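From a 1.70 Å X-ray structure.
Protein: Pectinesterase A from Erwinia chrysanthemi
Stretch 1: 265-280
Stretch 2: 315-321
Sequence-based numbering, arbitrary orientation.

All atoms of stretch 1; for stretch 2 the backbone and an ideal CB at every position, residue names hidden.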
# COMPACT_ATOMS: atom_id res chain seq x y z
N THR A 265 11.84 -6.62 -2.59
CA THR A 265 11.71 -5.69 -1.47
C THR A 265 13.10 -5.45 -0.92
O THR A 265 13.80 -6.40 -0.55
CB THR A 265 10.81 -6.23 -0.34
OG1 THR A 265 9.49 -6.46 -0.84
CG2 THR A 265 10.74 -5.22 0.80
N VAL A 266 13.51 -4.18 -0.90
CA VAL A 266 14.80 -3.80 -0.35
C VAL A 266 14.61 -2.76 0.75
O VAL A 266 13.93 -1.74 0.54
CB VAL A 266 15.76 -3.26 -1.44
CG1 VAL A 266 17.11 -2.91 -0.83
CG2 VAL A 266 15.93 -4.29 -2.55
N PHE A 267 15.19 -3.03 1.92
CA PHE A 267 15.20 -2.10 3.05
C PHE A 267 16.59 -1.50 3.17
O PHE A 267 17.57 -2.24 3.25
CB PHE A 267 14.85 -2.80 4.36
CG PHE A 267 13.41 -3.23 4.46
CD1 PHE A 267 13.01 -4.49 4.02
CD2 PHE A 267 12.46 -2.38 5.02
CE1 PHE A 267 11.68 -4.89 4.12
CE2 PHE A 267 11.12 -2.77 5.12
CZ PHE A 267 10.74 -4.03 4.67
N LEU A 268 16.67 -0.18 3.20
CA LEU A 268 17.94 0.51 3.44
C LEU A 268 17.84 1.49 4.59
O LEU A 268 16.91 2.29 4.65
CB LEU A 268 18.44 1.23 2.18
CG LEU A 268 18.59 0.40 0.90
CD1 LEU A 268 17.40 0.65 -0.01
CD2 LEU A 268 19.89 0.75 0.19
N ASN A 269 18.82 1.43 5.51
CA ASN A 269 18.91 2.37 6.64
C ASN A 269 17.58 2.51 7.39
O ASN A 269 17.14 3.63 7.71
CB ASN A 269 19.41 3.73 6.15
CG ASN A 269 20.78 3.65 5.47
OD1 ASN A 269 20.91 3.92 4.27
ND2 ASN A 269 21.79 3.26 6.24
N THR A 270 16.96 1.37 7.69
CA THR A 270 15.63 1.35 8.28
C THR A 270 15.64 0.67 9.66
O THR A 270 16.27 -0.37 9.83
CB THR A 270 14.62 0.69 7.30
OG1 THR A 270 14.39 1.59 6.22
CG2 THR A 270 13.29 0.36 7.98
N SER A 271 14.97 1.29 10.63
CA SER A 271 14.86 0.70 11.96
C SER A 271 13.78 -0.37 11.98
O SER A 271 12.78 -0.27 11.28
CB SER A 271 14.59 1.76 13.03
OG SER A 271 13.31 2.34 12.88
N MET A 272 14.00 -1.40 12.79
CA MET A 272 13.05 -2.50 12.91
C MET A 272 12.96 -2.93 14.35
O MET A 272 13.98 -3.25 14.97
CB MET A 272 13.51 -3.69 12.06
CG MET A 272 13.61 -3.42 10.58
SD MET A 272 14.40 -4.76 9.69
CE MET A 272 14.32 -4.10 8.03
N ASP A 273 11.74 -2.95 14.89
CA ASP A 273 11.53 -3.52 16.22
C ASP A 273 11.53 -5.05 16.15
O ASP A 273 11.54 -5.64 15.06
CB ASP A 273 10.23 -3.00 16.85
CG ASP A 273 10.27 -3.01 18.37
OD1 ASP A 273 11.24 -3.55 18.98
OD2 ASP A 273 9.33 -2.46 18.98
N ASN A 274 11.51 -5.69 17.32
CA ASN A 274 11.71 -7.14 17.38
C ASN A 274 10.50 -7.99 16.99
O ASN A 274 10.56 -9.21 17.09
CB ASN A 274 12.29 -7.58 18.74
CG ASN A 274 11.25 -7.59 19.85
OD1 ASN A 274 10.08 -7.26 19.64
ND2 ASN A 274 11.68 -7.98 21.05
N HIS A 275 9.42 -7.36 16.54
CA HIS A 275 8.30 -8.11 15.96
C HIS A 275 8.71 -8.77 14.63
O HIS A 275 8.09 -9.75 14.20
CB HIS A 275 7.04 -7.23 15.81
CG HIS A 275 7.20 -6.08 14.86
ND1 HIS A 275 8.06 -5.03 15.09
CD2 HIS A 275 6.57 -5.80 13.70
CE1 HIS A 275 7.97 -4.16 14.09
NE2 HIS A 275 7.07 -4.61 13.24
N ILE A 276 9.77 -8.26 14.02
CA ILE A 276 10.29 -8.77 12.76
C ILE A 276 11.13 -10.04 12.97
O ILE A 276 12.07 -10.03 13.79
CB ILE A 276 11.15 -7.70 12.02
CG1 ILE A 276 10.32 -6.46 11.65
CG2 ILE A 276 11.85 -8.30 10.79
CD1 ILE A 276 9.08 -6.75 10.77
N TYR A 277 10.80 -11.10 12.24
CA TYR A 277 11.59 -12.35 12.28
C TYR A 277 12.48 -12.56 11.05
O TYR A 277 13.42 -13.37 11.10
CB TYR A 277 10.70 -13.58 12.52
CG TYR A 277 9.64 -13.83 11.47
CD1 TYR A 277 9.97 -14.39 10.23
CD2 TYR A 277 8.30 -13.51 11.71
CE1 TYR A 277 8.99 -14.62 9.26
CE2 TYR A 277 7.32 -13.74 10.74
CZ TYR A 277 7.67 -14.29 9.53
OH TYR A 277 6.70 -14.51 8.58
N GLY A 278 12.19 -11.84 9.97
CA GLY A 278 12.90 -12.02 8.70
C GLY A 278 11.93 -12.14 7.54
O GLY A 278 10.86 -11.53 7.55
N TRP A 279 12.31 -12.91 6.52
CA TRP A 279 11.50 -13.08 5.32
C TRP A 279 10.69 -14.38 5.40
O TRP A 279 10.90 -15.20 6.29
CB TRP A 279 12.40 -13.11 4.08
CG TRP A 279 13.28 -11.90 3.93
CD1 TRP A 279 14.61 -11.80 4.26
CD2 TRP A 279 12.91 -10.62 3.40
NE1 TRP A 279 15.08 -10.55 3.97
CE2 TRP A 279 14.06 -9.80 3.44
CE3 TRP A 279 11.72 -10.08 2.89
CZ2 TRP A 279 14.06 -8.47 3.00
CZ3 TRP A 279 11.71 -8.77 2.44
CH2 TRP A 279 12.88 -7.97 2.50
N ASP A 280 9.76 -14.57 4.47
CA ASP A 280 8.94 -15.79 4.46
C ASP A 280 8.59 -16.25 3.05
O ASP A 280 8.83 -15.53 2.07
CB ASP A 280 7.67 -15.59 5.30
CG ASP A 280 7.28 -16.84 6.09
OD1 ASP A 280 7.50 -17.98 5.61
OD2 ASP A 280 6.75 -16.68 7.21
N UNK A 315 22.42 -15.74 7.25
CA UNK A 315 22.35 -16.26 5.89
C UNK A 315 20.93 -16.20 5.30
O UNK A 315 20.77 -16.19 4.08
CB UNK A 315 22.86 -17.70 5.87
N UNK A 316 19.93 -16.16 6.17
CA UNK A 316 18.52 -16.07 5.75
C UNK A 316 18.09 -14.63 5.47
O UNK A 316 16.98 -14.38 5.01
CB UNK A 316 17.61 -16.67 6.82
N UNK A 317 18.98 -13.68 5.77
CA UNK A 317 18.71 -12.27 5.53
C UNK A 317 19.87 -11.62 4.79
O UNK A 317 20.80 -11.09 5.40
CB UNK A 317 18.45 -11.54 6.85
N UNK A 318 19.80 -11.69 3.47
CA UNK A 318 20.88 -11.21 2.61
C UNK A 318 21.08 -9.71 2.72
O UNK A 318 20.12 -8.94 2.86
CB UNK A 318 20.60 -11.58 1.15
N UNK A 319 22.34 -9.31 2.65
CA UNK A 319 22.74 -7.93 2.83
C UNK A 319 23.37 -7.38 1.56
O UNK A 319 24.12 -8.07 0.88
CB UNK A 319 23.71 -7.80 4.00
N UNK A 320 23.06 -6.12 1.26
CA UNK A 320 23.70 -5.43 0.15
C UNK A 320 25.09 -4.95 0.56
O UNK A 320 25.32 -4.60 1.72
CB UNK A 320 22.84 -4.25 -0.32
N UNK A 321 26.01 -4.94 -0.41
CA UNK A 321 27.29 -4.27 -0.24
C UNK A 321 27.07 -2.75 -0.36
O UNK A 321 26.01 -2.32 -0.82
CB UNK A 321 28.31 -4.77 -1.27

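Position 315 lies beyond the reach of stretch 1. The contact sets no rule here and almost any residue would serve; the deposited one is Lys 315, whose side chain stays clear of stretch 1.

At 316 the CA-to-CB bond runs sideways and the ideal CB again meets nothing, so small or polar side chains would all do. The backbone does the work instead. Asp 316 is found here, and its O sits at the edge of the indole of Trp 279, 3.6 Å from Trp 279 CD1. A water donates to Asp 316 O at 3.0 Å and accepts from Trp 279 N at 2.8 Å.

Position 317 is the demanding one. Its CB also points sideways, 4.5 Å from Trp 279 NE1, but a groove extends from there past the CA of Gly 278 toward the thioether of Met 272. A short side chain would stop near the indole; a long, slender one, such as Lys, Met, Gln or Arg, could follow the groove. Arg 317 does so. Its CG lies 3.9 Å from Trp 279 CD1, its CD 3.9 Å from Gly 278 CA, and its NH2 3.5 Å from Met 272 SD, which approaches the guanidinium at its edge. Gly 278 CA lies over one face of that group. An ideal CB on Gly 278 would come 3.5 Å from Arg 317 CD, although its backbone angles by themselves already call for glycine. No hydrogen bond joins Arg 317 to stretch 1; its guanidinium nitrogens find partners elsewhere in the structure.

At 318 the CB points sideways into space free of stretch 1, which suits many polar or long residues. Arg 318 is found here; its side chain makes no contact with stretch 1, though its end comes nearer, and NH1 and NH2 find partners elsewhere in the structure. Its backbone makes the link: a water donates to Arg 318 O at 2.9 Å and accepts from Trp 279 NE1 at 2.8 Å.

Position 319 is out of reach, and many polar residues would suit. Gln 319 folds back within its own stretch, its NE2 donating to Arg 317 O at 2.9 Å.

At 320 the CB points toward the strand, where Val 266 and Leu 268 offer methyl groups. The gap beyond the CB favours a branched or extended apolar chain, Leu, Ile or Met. Leu 320 (m, t) places CD1 3.8 Å from Val 266 CG1 and 4.1 Å from Leu 268 CD2.

At 321 stretch 1 sets no rule, so many residues would do, Ser, Thr, Asp or Asn among them. Thr 321, just before a helix, caps a backbone N beyond the stretch.

Stretch 2 315-321: KDRRQLT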
# COMPACT_ATOMS: atom_id res chain seq x y z
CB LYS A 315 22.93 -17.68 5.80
CG LYS A 315 22.36 -18.68 6.79
CD LYS A 315 23.25 -19.93 6.90
CE LYS A 315 24.55 -19.63 7.66
NZ LYS A 315 25.45 -20.82 7.73
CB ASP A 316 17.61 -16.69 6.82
CG ASP A 316 18.11 -18.04 7.31
OD1 ASP A 316 17.48 -19.06 6.98
OD2 ASP A 316 19.13 -18.07 8.04
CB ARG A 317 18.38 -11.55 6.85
CG ARG A 317 16.99 -11.88 7.37
CD ARG A 317 16.74 -11.36 8.77
NE ARG A 317 16.49 -9.92 8.80
CZ ARG A 317 15.96 -9.28 9.83
NH1 ARG A 317 15.61 -9.95 10.93
NH2 ARG A 317 15.77 -7.96 9.78
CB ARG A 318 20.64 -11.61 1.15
CG ARG A 318 20.64 -13.12 0.91
CD ARG A 318 19.28 -13.60 0.41
NE ARG A 318 19.15 -13.42 -1.03
CZ ARG A 318 18.02 -13.44 -1.72
NH1 ARG A 318 16.85 -13.63 -1.12
NH2 ARG A 318 18.06 -13.26 -3.03
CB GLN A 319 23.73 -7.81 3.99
CG GLN A 319 23.25 -8.42 5.31
CD GLN A 319 22.11 -7.64 5.94
OE1 GLN A 319 22.14 -6.41 6.01
NE2 GLN A 319 21.09 -8.37 6.41
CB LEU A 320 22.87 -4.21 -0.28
CG LEU A 320 21.44 -4.40 -0.79
CD1 LEU A 320 20.86 -3.04 -1.17
CD2 LEU A 320 21.38 -5.35 -1.99
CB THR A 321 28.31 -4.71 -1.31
OG1 THR A 321 27.84 -4.33 -2.60
CG2 THR A 321 28.53 -6.23 -1.27
O HOH W 1 17.63 -9.36 4.22
O HOH W 2 14.56 -14.56 6.74
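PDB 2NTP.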